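Local coordinates for plasmin and fibronectin-binding protein A (Streptococcus pneumoniae, PDB 4MR0) that acts as a fibronectin-dependent adhesin and invasin on the pneumococcal surface, binding host fibronectin, plasmin, plasminogen and serum albumin, at residues A[333-338]-A[368-373]; A[392-397]-A[436-441]; A[468-473]-A[498-503]. One frame throughout, in Å; residues are numbered along the deposited sequence.

Contact 1. Residues A[333-338]-A[368-373]; sequences NSYFGK and NNHFDN
Y335 and F336 pair in parallel with H370 and F371, the strands 335-337 and 370-372 running 4.8 Å apart at closest approach with only 8° between their directions. Three backbone hydrogen bonds tie them: H370 N to S334 O, F336 N to H370 O, and D372 N to F336 O, the last 2.7 Å long. On the face that carries Y335 and H370, both side chains have CG anti to the backbone N, and they lie side by side. The tyrosine turns one edge toward the imidazole face in a T-shaped pair, its CD2 3.6 Å from H370 ND1, with the ring planes at 85°. Farther out, the hydroxyl Y335 OH donates to D372 OD2 over 2.6 Å, meeting the oxygen on its anti side, and the carboxylate plane stands almost perpendicular to the phenol ring. The other imidazole nitrogen, H370 NE2, is hydrogen-bonded to D395 OD2 on the following strand. On the opposite face, F336 and F371 point the same way into the interior. F371 CE1 sits over one face of the F336 ring, toward its rim, and CD1 of the two rings approach to 3.7 Å; the planes are inclined by 35°. F285 stacks on F336, and F394 meets F371, extending the row of rings into the neighbouring coils of the right-handed parallel beta-helix. At the N-terminal end of the segments, a water donates to both N333 OD1 and N368 OD1, bridging two nearly coplanar amides, while N333 ND2 is hydrogen-bonded to D281 OD1. The two faces thus differ in chemistry: an interior row of phenylalanines, and an outer face with two separate bonds to carboxylates, Y335 to D372 and H370 to D395, whose negative charge would probably favour a protonated imidazole.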
ATOM      1  N   ASN A 333       4.057  -6.862  10.067  1.00 12.41           N
ATOM      2  CA  ASN A 333       3.220  -7.672  10.951  1.00 15.04           C
ATOM      3  C   ASN A 333       1.776  -7.212  11.057  1.00 15.53           C
ATOM      4  O   ASN A 333       1.139  -7.376  12.102  1.00 14.73           O
ATOM      5  CB  ASN A 333       3.843  -7.705  12.350  1.00 17.11           C
ATOM      6  CG  ASN A 333       5.339  -7.971  12.314  1.00 18.91           C
ATOM      7  OD1 ASN A 333       5.805  -8.839  11.576  1.00 17.10           O
ATOM      8  ND2 ASN A 333       6.098  -7.225  13.114  1.00 17.30           N
ATOM      9  N   SER A 334       1.247  -6.661   9.972  1.00 15.60           N
ATOM     10  CA  SER A 334      -0.118  -6.171   9.994  1.00 15.91           C
ATOM     11  C   SER A 334      -1.049  -6.947   9.087  1.00 16.92           C
ATOM     12  O   SER A 334      -0.619  -7.609   8.146  1.00 18.45           O
ATOM     13  CB  SER A 334      -0.134  -4.683   9.637  1.00 14.28           C
ATOM     14  OG  SER A 334       0.603  -3.947  10.599  1.00 13.07           O
ATOM     15  N   TYR A 335      -2.339  -6.856   9.382  1.00 18.29           N
ATOM     16  CA  TYR A 335      -3.352  -7.562   8.619  1.00 17.92           C
ATOM     17  C   TYR A 335      -4.242  -6.608   7.829  1.00 16.79           C
ATOM     18  O   TYR A 335      -4.639  -5.552   8.324  1.00 17.09           O
ATOM     19  CB  TYR A 335      -4.186  -8.424   9.578  1.00 19.63           C
ATOM     20  CG  TYR A 335      -5.385  -9.085   8.948  1.00 21.87           C
ATOM     21  CD1 TYR A 335      -6.561  -8.369   8.726  1.00 21.84           C
ATOM     22  CD2 TYR A 335      -5.344 -10.426   8.564  1.00 23.27           C
ATOM     23  CE1 TYR A 335      -7.666  -8.967   8.137  1.00 23.94           C
ATOM     24  CE2 TYR A 335      -6.447 -11.038   7.972  1.00 22.87           C
ATOM     25  CZ  TYR A 335      -7.603 -10.301   7.761  1.00 23.89           C
ATOM     26  OH  TYR A 335      -8.692 -10.882   7.157  1.00 23.29           O
ATOM     27  N   PHE A 336      -4.548  -6.992   6.594  1.00 14.96           N
ATOM     28  CA  PHE A 336      -5.388  -6.184   5.724  1.00 16.46           C
ATOM     29  C   PHE A 336      -6.523  -7.031   5.166  1.00 16.77           C
ATOM     30  O   PHE A 336      -6.282  -8.070   4.543  1.00 16.99           O
ATOM     31  CB  PHE A 336      -4.552  -5.605   4.580  1.00 13.56           C
ATOM     32  CG  PHE A 336      -3.383  -4.783   5.046  1.00 13.94           C
ATOM     33  CD1 PHE A 336      -2.257  -5.396   5.600  1.00 13.30           C
ATOM     34  CD2 PHE A 336      -3.412  -3.393   4.950  1.00 12.77           C
ATOM     35  CE1 PHE A 336      -1.180  -4.634   6.049  1.00 14.99           C
ATOM     36  CE2 PHE A 336      -2.336  -2.619   5.399  1.00 13.16           C
ATOM     37  CZ  PHE A 336      -1.220  -3.242   5.949  1.00 12.73           C
ATOM     38  N   GLY A 337      -7.757  -6.585   5.392  1.00 18.05           N
ATOM     39  CA  GLY A 337      -8.909  -7.326   4.909  1.00 19.06           C
ATOM     40  C   GLY A 337     -10.188  -6.510   4.919  1.00 20.29           C
ATOM     41  O   GLY A 337     -10.178  -5.300   4.675  1.00 21.79           O
ATOM     42  N   LYS A 338     -11.302  -7.170   5.203  1.00 21.80           N
ATOM     43  CA  LYS A 338     -12.587  -6.485   5.242  1.00 22.46           C
ATOM     44  C   LYS A 338     -13.114  -6.437   6.669  1.00 22.29           C
ATOM     45  O   LYS A 338     -12.514  -7.009   7.579  1.00 22.46           O
ATOM     46  CB  LYS A 338     -13.592  -7.210   4.343  1.00 22.83           C
ATOM     47  CG  LYS A 338     -14.048  -8.568   4.879  1.00 24.10           C
ATOM     48  CD  LYS A 338     -15.122  -9.170   3.984  1.00 25.96           C
ATOM     49  CE  LYS A 338     -15.770 -10.399   4.621  1.00 27.49           C
ATOM     50  NZ  LYS A 338     -14.820 -11.529   4.788  1.00 29.33           N
ATOM     51  N   ASN A 368       6.351  -9.222   6.560  1.00 14.01           N
ATOM     52  CA  ASN A 368       5.489 -10.133   7.285  1.00 17.22           C
ATOM     53  C   ASN A 368       4.044  -9.670   7.502  1.00 16.92           C
ATOM     54  O   ASN A 368       3.524  -9.786   8.615  1.00 16.20           O
ATOM     55  CB  ASN A 368       6.149 -10.416   8.637  1.00 19.86           C
ATOM     56  CG  ASN A 368       7.584 -10.892   8.493  1.00 25.91           C
ATOM     57  OD1 ASN A 368       8.432 -10.636   9.357  1.00 31.04           O
ATOM     58  ND2 ASN A 368       7.864 -11.598   7.404  1.00 27.61           N
ATOM     59  N   ASN A 369       3.406  -9.137   6.460  1.00 16.94           N
ATOM     60  CA  ASN A 369       2.011  -8.700   6.566  1.00 17.28           C
ATOM     61  C   ASN A 369       1.113  -9.749   5.922  1.00 18.31           C
ATOM     62  O   ASN A 369       1.584 -10.585   5.146  1.00 19.28           O
ATOM     63  CB  ASN A 369       1.777  -7.375   5.829  1.00 16.63           C
ATOM     64  CG  ASN A 369       2.650  -6.256   6.345  1.00 15.21           C
ATOM     65  OD1 ASN A 369       3.642  -5.870   5.709  1.00 16.07           O
ATOM     66  ND2 ASN A 369       2.296  -5.731   7.508  1.00 12.60           N
ATOM     67  N   HIS A 370      -0.179  -9.697   6.237  1.00 17.18           N
ATOM     68  CA  HIS A 370      -1.148 -10.616   5.646  1.00 17.30           C
ATOM     69  C   HIS A 370      -2.147  -9.781   4.836  1.00 17.84           C
ATOM     70  O   HIS A 370      -2.946  -9.037   5.400  1.00 17.87           O
ATOM     71  CB  HIS A 370      -1.895 -11.401   6.732  1.00 17.85           C
ATOM     72  CG  HIS A 370      -2.867 -12.407   6.192  1.00 21.48           C
ATOM     73  ND1 HIS A 370      -3.613 -13.232   7.006  1.00 22.18           N
ATOM     74  CD2 HIS A 370      -3.210 -12.725   4.919  1.00 20.64           C
ATOM     75  CE1 HIS A 370      -4.373 -14.016   6.259  1.00 21.36           C
ATOM     76  NE2 HIS A 370      -4.147 -13.728   4.990  1.00 21.53           N
ATOM     77  N   PHE A 371      -2.082  -9.893   3.515  1.00 16.51           N
ATOM     78  CA  PHE A 371      -2.980  -9.154   2.633  1.00 16.35           C
ATOM     79  C   PHE A 371      -4.085 -10.139   2.266  1.00 18.07           C
ATOM     80  O   PHE A 371      -3.954 -10.921   1.321  1.00 17.02           O
ATOM     81  CB  PHE A 371      -2.218  -8.699   1.398  1.00 16.50           C
ATOM     82  CG  PHE A 371      -1.053  -7.801   1.708  1.00 17.13           C
ATOM     83  CD1 PHE A 371      -1.261  -6.516   2.205  1.00 16.52           C
ATOM     84  CD2 PHE A 371       0.251  -8.241   1.513  1.00 16.05           C
ATOM     85  CE1 PHE A 371      -0.175  -5.677   2.505  1.00 16.50           C
ATOM     86  CE2 PHE A 371       1.342  -7.413   1.809  1.00 18.04           C
ATOM     87  CZ  PHE A 371       1.127  -6.131   2.305  1.00 15.51           C
ATOM     88  N   ASP A 372      -5.174 -10.075   3.027  1.00 18.38           N
ATOM     89  CA  ASP A 372      -6.296 -10.993   2.889  1.00 19.38           C
ATOM     90  C   ASP A 372      -7.395 -10.656   1.886  1.00 19.75           C
ATOM     91  O   ASP A 372      -8.403 -10.031   2.228  1.00 18.71           O
ATOM     92  CB  ASP A 372      -6.917 -11.200   4.271  1.00 20.52           C
ATOM     93  CG  ASP A 372      -7.686 -12.502   4.383  1.00 23.36           C
ATOM     94  OD1 ASP A 372      -7.846 -13.200   3.363  1.00 24.97           O
ATOM     95  OD2 ASP A 372      -8.133 -12.822   5.503  1.00 21.98           O
ATOM     96  N   ASN A 373      -7.195 -11.094   0.648  1.00 20.40           N
ATOM     97  CA  ASN A 373      -8.169 -10.902  -0.424  1.00 22.11           C
ATOM     98  C   ASN A 373      -8.401  -9.454  -0.865  1.00 22.18           C
ATOM     99  O   ASN A 373      -9.546  -8.998  -0.916  1.00 23.80           O
ATOM    100  CB  ASN A 373      -9.506 -11.553  -0.007  1.00 22.09           C
ATOM    101  CG  ASN A 373     -10.410 -11.864  -1.190  1.00 23.36           C
ATOM    102  OD1 ASN A 373      -9.958 -12.377  -2.220  1.00 22.30           O
ATOM    103  ND2 ASN A 373     -11.703 -11.571  -1.042  1.00 23.10           N
TER
HETATM  104  O   HOH W   1       8.695  -8.396  10.613  1.00 40.24           O
HETATM  105  O   HOH W   2     -12.766 -11.660   2.075  1.00 26.70           O

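Contact 2. Residues A[392-397]-A[436-441]; sequences NRFDKK and NIFNIA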
ATOM      1  N   ASN A 392       5.652 -11.755   3.195  1.00 14.73           N
ATOM      2  CA  ASN A 392       4.237 -11.426   3.299  1.00 15.38           C
ATOM      3  C   ASN A 392       3.380 -12.570   2.766  1.00 17.64           C
ATOM      4  O   ASN A 392       3.853 -13.417   2.012  1.00 15.29           O
ATOM      5  CB  ASN A 392       3.930 -10.165   2.492  1.00 15.23           C
ATOM      6  CG  ASN A 392       4.699  -8.959   2.984  1.00 14.51           C
ATOM      7  OD1 ASN A 392       4.335  -8.341   3.985  1.00 13.45           O
ATOM      8  ND2 ASN A 392       5.783  -8.622   2.283  1.00 11.69           N
ATOM      9  N   ARG A 393       2.119 -12.589   3.173  1.00 18.78           N
ATOM     10  CA  ARG A 393       1.180 -13.598   2.710  1.00 19.68           C
ATOM     11  C   ARG A 393       0.064 -12.889   1.937  1.00 19.60           C
ATOM     12  O   ARG A 393      -0.646 -12.047   2.487  1.00 18.70           O
ATOM     13  CB  ARG A 393       0.601 -14.362   3.902  1.00 23.98           C
ATOM     14  CG  ARG A 393      -0.593 -15.222   3.548  1.00 30.74           C
ATOM     15  CD  ARG A 393      -1.048 -16.033   4.742  1.00 36.04           C
ATOM     16  NE  ARG A 393      -2.322 -16.698   4.483  1.00 42.09           N
ATOM     17  CZ  ARG A 393      -2.938 -17.491   5.354  1.00 44.84           C
ATOM     18  NH1 ARG A 393      -2.395 -17.721   6.545  1.00 45.99           N
ATOM     19  NH2 ARG A 393      -4.103 -18.046   5.038  1.00 45.78           N
ATOM     20  N   PHE A 394      -0.079 -13.215   0.658  1.00 19.42           N
ATOM     21  CA  PHE A 394      -1.116 -12.596  -0.167  1.00 20.20           C
ATOM     22  C   PHE A 394      -2.159 -13.643  -0.514  1.00 22.77           C
ATOM     23  O   PHE A 394      -1.866 -14.581  -1.262  1.00 24.06           O
ATOM     24  CB  PHE A 394      -0.546 -12.061  -1.484  1.00 18.16           C
ATOM     25  CG  PHE A 394       0.554 -11.046  -1.327  1.00 18.13           C
ATOM     26  CD1 PHE A 394       1.806 -11.420  -0.838  1.00 17.33           C
ATOM     27  CD2 PHE A 394       0.357  -9.726  -1.737  1.00 16.23           C
ATOM     28  CE1 PHE A 394       2.849 -10.497  -0.766  1.00 16.08           C
ATOM     29  CE2 PHE A 394       1.385  -8.794  -1.672  1.00 16.81           C
ATOM     30  CZ  PHE A 394       2.640  -9.175  -1.188  1.00 18.24           C
ATOM     31  N   ASP A 395      -3.367 -13.490   0.017  1.00 21.99           N
ATOM     32  CA  ASP A 395      -4.430 -14.440  -0.282  1.00 24.34           C
ATOM     33  C   ASP A 395      -5.433 -13.811  -1.238  1.00 25.26           C
ATOM     34  O   ASP A 395      -5.698 -12.609  -1.175  1.00 23.74           O
ATOM     35  CB  ASP A 395      -5.150 -14.880   0.995  1.00 26.09           C
ATOM     36  CG  ASP A 395      -4.280 -15.747   1.893  1.00 29.62           C
ATOM     37  OD1 ASP A 395      -3.560 -16.628   1.369  1.00 32.21           O
ATOM     38  OD2 ASP A 395      -4.330 -15.563   3.127  1.00 31.63           O
ATOM     39  N   LYS A 396      -5.979 -14.621  -2.133  1.00 25.24           N
ATOM     40  CA  LYS A 396      -6.964 -14.131  -3.087  1.00 26.44           C
ATOM     41  C   LYS A 396      -7.990 -15.222  -3.317  1.00 28.31           C
ATOM     42  O   LYS A 396      -7.664 -16.308  -3.797  1.00 29.12           O
ATOM     43  CB  LYS A 396      -6.290 -13.747  -4.405  1.00 25.65           C
ATOM     44  CG  LYS A 396      -7.230 -13.155  -5.449  1.00 25.37           C
ATOM     45  CD  LYS A 396      -7.878 -11.859  -4.981  1.00 25.63           C
ATOM     46  CE  LYS A 396      -8.715 -11.240  -6.097  1.00 26.01           C
ATOM     47  NZ  LYS A 396      -9.523 -10.077  -5.632  1.00 24.89           N
ATOM     48  N   LYS A 397      -9.232 -14.934  -2.952  1.00 30.11           N
ATOM     49  CA  LYS A 397     -10.311 -15.895  -3.107  1.00 31.05           C
ATOM     50  C   LYS A 397     -11.047 -15.690  -4.427  1.00 31.72           C
ATOM     51  O   LYS A 397     -10.751 -14.763  -5.185  1.00 30.49           O
ATOM     52  CB  LYS A 397     -11.294 -15.770  -1.941  1.00 31.64           C
ATOM     53  CG  LYS A 397     -10.688 -16.087  -0.584  1.00 35.12           C
ATOM     54  CD  LYS A 397     -11.759 -16.128   0.500  1.00 39.06           C
ATOM     55  CE  LYS A 397     -12.142 -14.743   0.994  1.00 40.66           C
ATOM     56  NZ  LYS A 397     -11.327 -14.354   2.187  1.00 42.99           N
ATOM     57  N   ASN A 436       7.803 -14.362  -0.259  1.00 15.55           N
ATOM     58  CA  ASN A 436       6.389 -14.086  -0.014  1.00 15.75           C
ATOM     59  C   ASN A 436       5.589 -15.322  -0.421  1.00 15.99           C
ATOM     60  O   ASN A 436       6.019 -16.083  -1.288  1.00 17.08           O
ATOM     61  CB  ASN A 436       5.918 -12.890  -0.851  1.00 12.65           C
ATOM     62  CG  ASN A 436       6.650 -11.611  -0.506  1.00 12.07           C
ATOM     63  OD1 ASN A 436       6.373 -10.983   0.512  1.00 13.19           O
ATOM     64  ND2 ASN A 436       7.600 -11.228  -1.349  1.00 11.33           N
ATOM     65  N   ILE A 437       4.432 -15.520   0.200  1.00 17.13           N
ATOM     66  CA  ILE A 437       3.587 -16.659  -0.140  1.00 18.01           C
ATOM     67  C   ILE A 437       2.304 -16.125  -0.762  1.00 19.13           C
ATOM     68  O   ILE A 437       1.685 -15.202  -0.225  1.00 19.00           O
ATOM     69  CB  ILE A 437       3.197 -17.498   1.099  1.00 20.33           C
ATOM     70  CG1 ILE A 437       4.449 -17.969   1.838  1.00 20.55           C
ATOM     71  CG2 ILE A 437       2.363 -18.708   0.665  1.00 19.85           C
ATOM     72  CD1 ILE A 437       5.102 -16.897   2.685  1.00 25.58           C
ATOM     73  N   PHE A 438       1.916 -16.693  -1.900  1.00 18.94           N
ATOM     74  CA  PHE A 438       0.687 -16.281  -2.570  1.00 18.11           C
ATOM     75  C   PHE A 438      -0.252 -17.481  -2.686  1.00 21.21           C
ATOM     76  O   PHE A 438       0.157 -18.552  -3.143  1.00 20.77           O
ATOM     77  CB  PHE A 438       0.967 -15.747  -3.984  1.00 17.52           C
ATOM     78  CG  PHE A 438       1.937 -14.594  -4.038  1.00 17.53           C
ATOM     79  CD1 PHE A 438       3.304 -14.804  -3.873  1.00 14.21           C
ATOM     80  CD2 PHE A 438       1.483 -13.301  -4.279  1.00 15.58           C
ATOM     81  CE1 PHE A 438       4.209 -13.745  -3.960  1.00 17.18           C
ATOM     82  CE2 PHE A 438       2.378 -12.234  -4.369  1.00 17.14           C
ATOM     83  CZ  PHE A 438       3.743 -12.455  -4.207  1.00 16.67           C
ATOM     84  N   ASN A 439      -1.501 -17.302  -2.259  1.00 20.37           N
ATOM     85  CA  ASN A 439      -2.515 -18.350  -2.355  1.00 24.00           C
ATOM     86  C   ASN A 439      -3.612 -17.741  -3.208  1.00 23.96           C
ATOM     87  O   ASN A 439      -4.412 -16.942  -2.726  1.00 24.31           O
ATOM     88  CB  ASN A 439      -3.043 -18.722  -0.968  1.00 25.46           C
ATOM     89  CG  ASN A 439      -1.958 -19.279  -0.070  1.00 28.48           C
ATOM     90  OD1 ASN A 439      -1.297 -20.258  -0.418  1.00 27.32           O
ATOM     91  ND2 ASN A 439      -1.762 -18.653   1.087  1.00 28.89           N
ATOM     92  N   ILE A 440      -3.627 -18.111  -4.483  1.00 24.63           N
ATOM     93  CA  ILE A 440      -4.584 -17.559  -5.433  1.00 25.92           C
ATOM     94  C   ILE A 440      -5.624 -18.550  -5.943  1.00 27.30           C
ATOM     95  O   ILE A 440      -5.294 -19.657  -6.375  1.00 27.76           O
ATOM     96  CB  ILE A 440      -3.828 -16.964  -6.636  1.00 24.85           C
ATOM     97  CG1 ILE A 440      -2.851 -15.890  -6.139  1.00 24.01           C
ATOM     98  CG2 ILE A 440      -4.809 -16.388  -7.645  1.00 24.24           C
ATOM     99  CD1 ILE A 440      -1.872 -15.389  -7.190  1.00 21.82           C
ATOM    100  N   ALA A 441      -6.886 -18.131  -5.894  1.00 28.30           N
ATOM    101  CA  ALA A 441      -7.996 -18.956  -6.354  1.00 29.03           C
ATOM    102  C   ALA A 441      -8.721 -18.252  -7.495  1.00 28.89           C
ATOM    103  O   ALA A 441      -9.477 -18.873  -8.235  1.00 30.58           O
ATOM    104  CB  ALA A 441      -8.959 -19.227  -5.204  1.00 28.89           C
TER
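F394 and F438 share nearly the same torsions, each with CG anti to its carbonyl carbon (chi1 -58° and -57°), which sends both rings off the sheet side by side in one direction. They form an offset stack with centroids 4.6 Å apart and planes only 13° from parallel; F438 CE2 lies over the F394 face near the rim, 3.7 Å from F394 CD1. Both rings pack on L412 and V413 of strand 410-415 across the interior. N392 and N436 repeat the same first torsion, and their amides are nearly coplanar. N436 OD1 is gripped by two donors, N392 N at 2.9 Å and N392 ND2 at 3.0 Å, the ND2 bond lying in the carbonyl plane; N392 OD1 in turn accepts from N369 N on the preceding strand. The outward face carries a polar cluster. N439 ND2 donates to D395 OD1 over 2.7 Å, meeting the oxygen nearly along its C-O bond, while the extended R393 forms a salt bridge through NE to D395 OD2. That same OD2 also receives H370 NE2, and N439 OD1 accepts from N472 ND2, so the carboxylate and amide connect successive strands. Between these faces, five backbone hydrogen bonds join segments 392-397 and 436-441 in strict parallel register. Equivalent residues stacked coil upon coil, as an asparagine row at the bend and a phenylalanine row within, are characteristic of the right-handed parallel beta-helix of the pectate lyase-like fold.

Contact 3. Residues A[468-473]-A[498-503]; sequences KNVINN and SIFGGK
I471 and S498 are joined at the middle of this parallel pair: I471 N donates to S498 O at 2.8 Å, and F500 N to I471 O at 2.7 Å, both bonds nearly straight. S498 N to N469 O and N473 N to F500 O complete the set on either side. N472 and F500 both have CG anti to the carbonyl carbon (chi1 -61° each), and their side chains leave the sheet side by side. N472 OD1 comes 3.5 Å from F500 CD1, with amide and ring planes 49° apart, while V470 CG1 lies a looser 4.3 Å from F500 CE1. On the inner face I471 and I499 succeed one another, CD1 of the former 4.4 Å from CG1 of the latter, so here isoleucines line the interior of the beta-helix between PbH1 repeats 4 and 5. Both pack on I483 of strand 483-486. Past F500 the chain turns through G501 and G502, where a CB would press against the preceding carbonyl oxygen; on G501 it would also collide with N473 O. That carbonyl instead receives a CA-H...O contact from G501 CA (3.1 Å) and a hydrogen bond from a water, which accepts a weak bond from G502 N. Farther out, N472 ND2 is held by N439 OD1 of the preceding strand, N473 OD1 is bonded to S475 OG, and Y523 of the following strand stacks on the F500 ring.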
ATOM      1  N   LYS A 468      12.858 -16.692  -4.137  1.00 17.44           N
ATOM      2  CA  LYS A 468      12.280 -17.559  -3.122  1.00 18.47           C
ATOM      3  C   LYS A 468      10.825 -17.327  -2.746  1.00 18.93           C
ATOM      4  O   LYS A 468      10.428 -17.577  -1.613  1.00 19.43           O
ATOM      5  CB  LYS A 468      13.152 -17.519  -1.863  1.00 21.74           C
ATOM      6  CG  LYS A 468      14.527 -18.158  -2.074  1.00 24.57           C
ATOM      7  CD  LYS A 468      15.341 -18.250  -0.791  1.00 28.96           C
ATOM      8  CE  LYS A 468      16.631 -19.045  -1.036  1.00 33.14           C
ATOM      9  NZ  LYS A 468      17.517 -19.125   0.167  1.00 36.43           N
ATOM     10  N   ASN A 469      10.029 -16.852  -3.694  1.00 19.13           N
ATOM     11  CA  ASN A 469       8.616 -16.653  -3.433  1.00 19.03           C
ATOM     12  C   ASN A 469       7.905 -17.971  -3.718  1.00 20.43           C
ATOM     13  O   ASN A 469       8.362 -18.769  -4.545  1.00 20.42           O
ATOM     14  CB  ASN A 469       8.044 -15.566  -4.340  1.00 18.54           C
ATOM     15  CG  ASN A 469       8.678 -14.221  -4.101  1.00 15.75           C
ATOM     16  OD1 ASN A 469       9.622 -13.834  -4.788  1.00 17.00           O
ATOM     17  ND2 ASN A 469       8.170 -13.503  -3.117  1.00 13.40           N
ATOM     18  N   VAL A 470       6.789 -18.192  -3.034  1.00 19.21           N
ATOM     19  CA  VAL A 470       6.006 -19.403  -3.230  1.00 20.56           C
ATOM     20  C   VAL A 470       4.613 -19.024  -3.707  1.00 22.26           C
ATOM     21  O   VAL A 470       3.855 -18.365  -2.992  1.00 22.98           O
ATOM     22  CB  VAL A 470       5.880 -20.215  -1.925  1.00 20.64           C
ATOM     23  CG1 VAL A 470       4.945 -21.402  -2.139  1.00 21.67           C
ATOM     24  CG2 VAL A 470       7.250 -20.694  -1.478  1.00 20.78           C
ATOM     25  N   ILE A 471       4.284 -19.441  -4.923  1.00 21.41           N
ATOM     26  CA  ILE A 471       2.990 -19.145  -5.498  1.00 21.77           C
ATOM     27  C   ILE A 471       2.128 -20.402  -5.602  1.00 22.64           C
ATOM     28  O   ILE A 471       2.477 -21.351  -6.302  1.00 21.84           O
ATOM     29  CB  ILE A 471       3.151 -18.528  -6.901  1.00 22.33           C
ATOM     30  CG1 ILE A 471       3.942 -17.219  -6.796  1.00 23.48           C
ATOM     31  CG2 ILE A 471       1.778 -18.291  -7.539  1.00 21.95           C
ATOM     32  CD1 ILE A 471       4.186 -16.525  -8.131  1.00 25.11           C
ATOM     33  N   ASN A 472       1.009 -20.403  -4.887  1.00 23.65           N
ATOM     34  CA  ASN A 472       0.078 -21.525  -4.919  1.00 26.12           C
ATOM     35  C   ASN A 472      -1.164 -21.073  -5.682  1.00 26.47           C
ATOM     36  O   ASN A 472      -2.093 -20.508  -5.102  1.00 26.88           O
ATOM     37  CB  ASN A 472      -0.308 -21.945  -3.498  1.00 25.39           C
ATOM     38  CG  ASN A 472       0.885 -22.389  -2.681  1.00 25.91           C
ATOM     39  OD1 ASN A 472       1.639 -23.269  -3.097  1.00 25.58           O
ATOM     40  ND2 ASN A 472       1.061 -21.786  -1.508  1.00 25.06           N
ATOM     41  N   ASN A 473      -1.166 -21.306  -6.987  1.00 28.23           N
ATOM     42  CA  ASN A 473      -2.288 -20.911  -7.819  1.00 31.26           C
ATOM     43  C   ASN A 473      -3.177 -22.098  -8.196  1.00 34.07           C
ATOM     44  O   ASN A 473      -2.808 -22.914  -9.044  1.00 33.07           O
ATOM     45  CB  ASN A 473      -1.785 -20.227  -9.099  1.00 28.67           C
ATOM     46  CG  ASN A 473      -2.900 -19.523  -9.862  1.00 29.76           C
ATOM     47  OD1 ASN A 473      -4.083 -19.787  -9.635  1.00 29.23           O
ATOM     48  ND2 ASN A 473      -2.527 -18.630 -10.773  1.00 25.65           N
ATOM     49  N   SER A 498       9.035 -20.861  -6.309  1.00 19.62           N
ATOM     50  CA  SER A 498       8.264 -22.093  -6.460  1.00 22.50           C
ATOM     51  C   SER A 498       6.847 -21.740  -6.910  1.00 23.40           C
ATOM     52  O   SER A 498       6.139 -20.992  -6.235  1.00 24.16           O
ATOM     53  CB  SER A 498       8.200 -22.868  -5.138  1.00 23.07           C
ATOM     54  OG  SER A 498       9.460 -23.412  -4.786  1.00 26.39           O
ATOM     55  N   ILE A 499       6.436 -22.281  -8.052  1.00 23.34           N
ATOM     56  CA  ILE A 499       5.107 -22.012  -8.583  1.00 24.50           C
ATOM     57  C   ILE A 499       4.265 -23.282  -8.717  1.00 26.43           C
ATOM     58  O   ILE A 499       4.583 -24.166  -9.516  1.00 27.30           O
ATOM     59  CB  ILE A 499       5.201 -21.327  -9.959  1.00 23.23           C
ATOM     60  CG1 ILE A 499       6.061 -20.064  -9.845  1.00 23.62           C
ATOM     61  CG2 ILE A 499       3.808 -20.979 -10.464  1.00 21.11           C
ATOM     62  CD1 ILE A 499       6.250 -19.322 -11.147  1.00 25.89           C
ATOM     63  N   PHE A 500       3.190 -23.362  -7.934  1.00 27.50           N
ATOM     64  CA  PHE A 500       2.296 -24.522  -7.964  1.00 28.95           C
ATOM     65  C   PHE A 500       0.959 -24.194  -8.627  1.00 30.99           C
ATOM     66  O   PHE A 500       0.095 -23.572  -8.004  1.00 32.38           O
ATOM     67  CB  PHE A 500       1.993 -25.029  -6.548  1.00 27.36           C
ATOM     68  CG  PHE A 500       3.197 -25.488  -5.777  1.00 26.72           C
ATOM     69  CD1 PHE A 500       4.084 -24.568  -5.226  1.00 26.76           C
ATOM     70  CD2 PHE A 500       3.423 -26.848  -5.565  1.00 27.28           C
ATOM     71  CE1 PHE A 500       5.184 -24.997  -4.472  1.00 25.80           C
ATOM     72  CE2 PHE A 500       4.517 -27.286  -4.816  1.00 25.54           C
ATOM     73  CZ  PHE A 500       5.397 -26.358  -4.267  1.00 25.33           C
ATOM     74  N   GLY A 501       0.782 -24.604  -9.878  1.00 30.26           N
ATOM     75  CA  GLY A 501      -0.481 -24.359 -10.553  1.00 31.64           C
ATOM     76  C   GLY A 501      -0.548 -23.178 -11.497  1.00 32.56           C
ATOM     77  O   GLY A 501       0.292 -22.280 -11.462  1.00 34.00           O
ATOM     78  N   GLY A 502      -1.565 -23.186 -12.351  1.00 32.76           N
ATOM     79  CA  GLY A 502      -1.742 -22.108 -13.302  1.00 33.94           C
ATOM     80  C   GLY A 502      -1.428 -22.514 -14.726  1.00 35.71           C
ATOM     81  O   GLY A 502      -1.392 -23.701 -15.055  1.00 35.33           O
ATOM     82  N   LYS A 503      -1.194 -21.518 -15.572  1.00 36.61           N
ATOM     83  CA  LYS A 503      -0.883 -21.754 -16.974  1.00 38.74           C
ATOM     84  C   LYS A 503       0.597 -21.459 -17.202  1.00 37.90           C
ATOM     85  O   LYS A 503       1.421 -22.376 -17.224  1.00 38.25           O
ATOM     86  CB  LYS A 503      -1.760 -20.852 -17.846  1.00 40.39           C
ATOM     87  CG  LYS A 503      -1.745 -21.166 -19.329  1.00 43.75           C
ATOM     88  CD  LYS A 503      -3.121 -20.898 -19.929  1.00 46.70           C
ATOM     89  CE  LYS A 503      -3.082 -20.821 -21.444  1.00 48.10           C
ATOM     90  NZ  LYS A 503      -2.363 -19.598 -21.902  1.00 49.62           N
TER
HETATM   91  O   HOH W   3      -4.465 -23.932 -10.990  1.00 32.70           O

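The contacts follow one another in series along the chain, and in space they step along the axis of the beta-helix. Centres of contacts 1 and 2 lie about 10 Å apart, as do those of contacts 2 and 3, while those of contacts 1 and 3 are about 20 Å apart, with nearest atoms about 10 Å from each other. Strands 364-372 and 387-396 are neighbours, joining contact 1 to contact 2; strands 431-440 and 462-473 join contact 2 to contact 3. All six segments therefore belong to consecutive coils of one continuous parallel face, within the elongated beta-helical part of the longer, cell-wall-anchored adhesin.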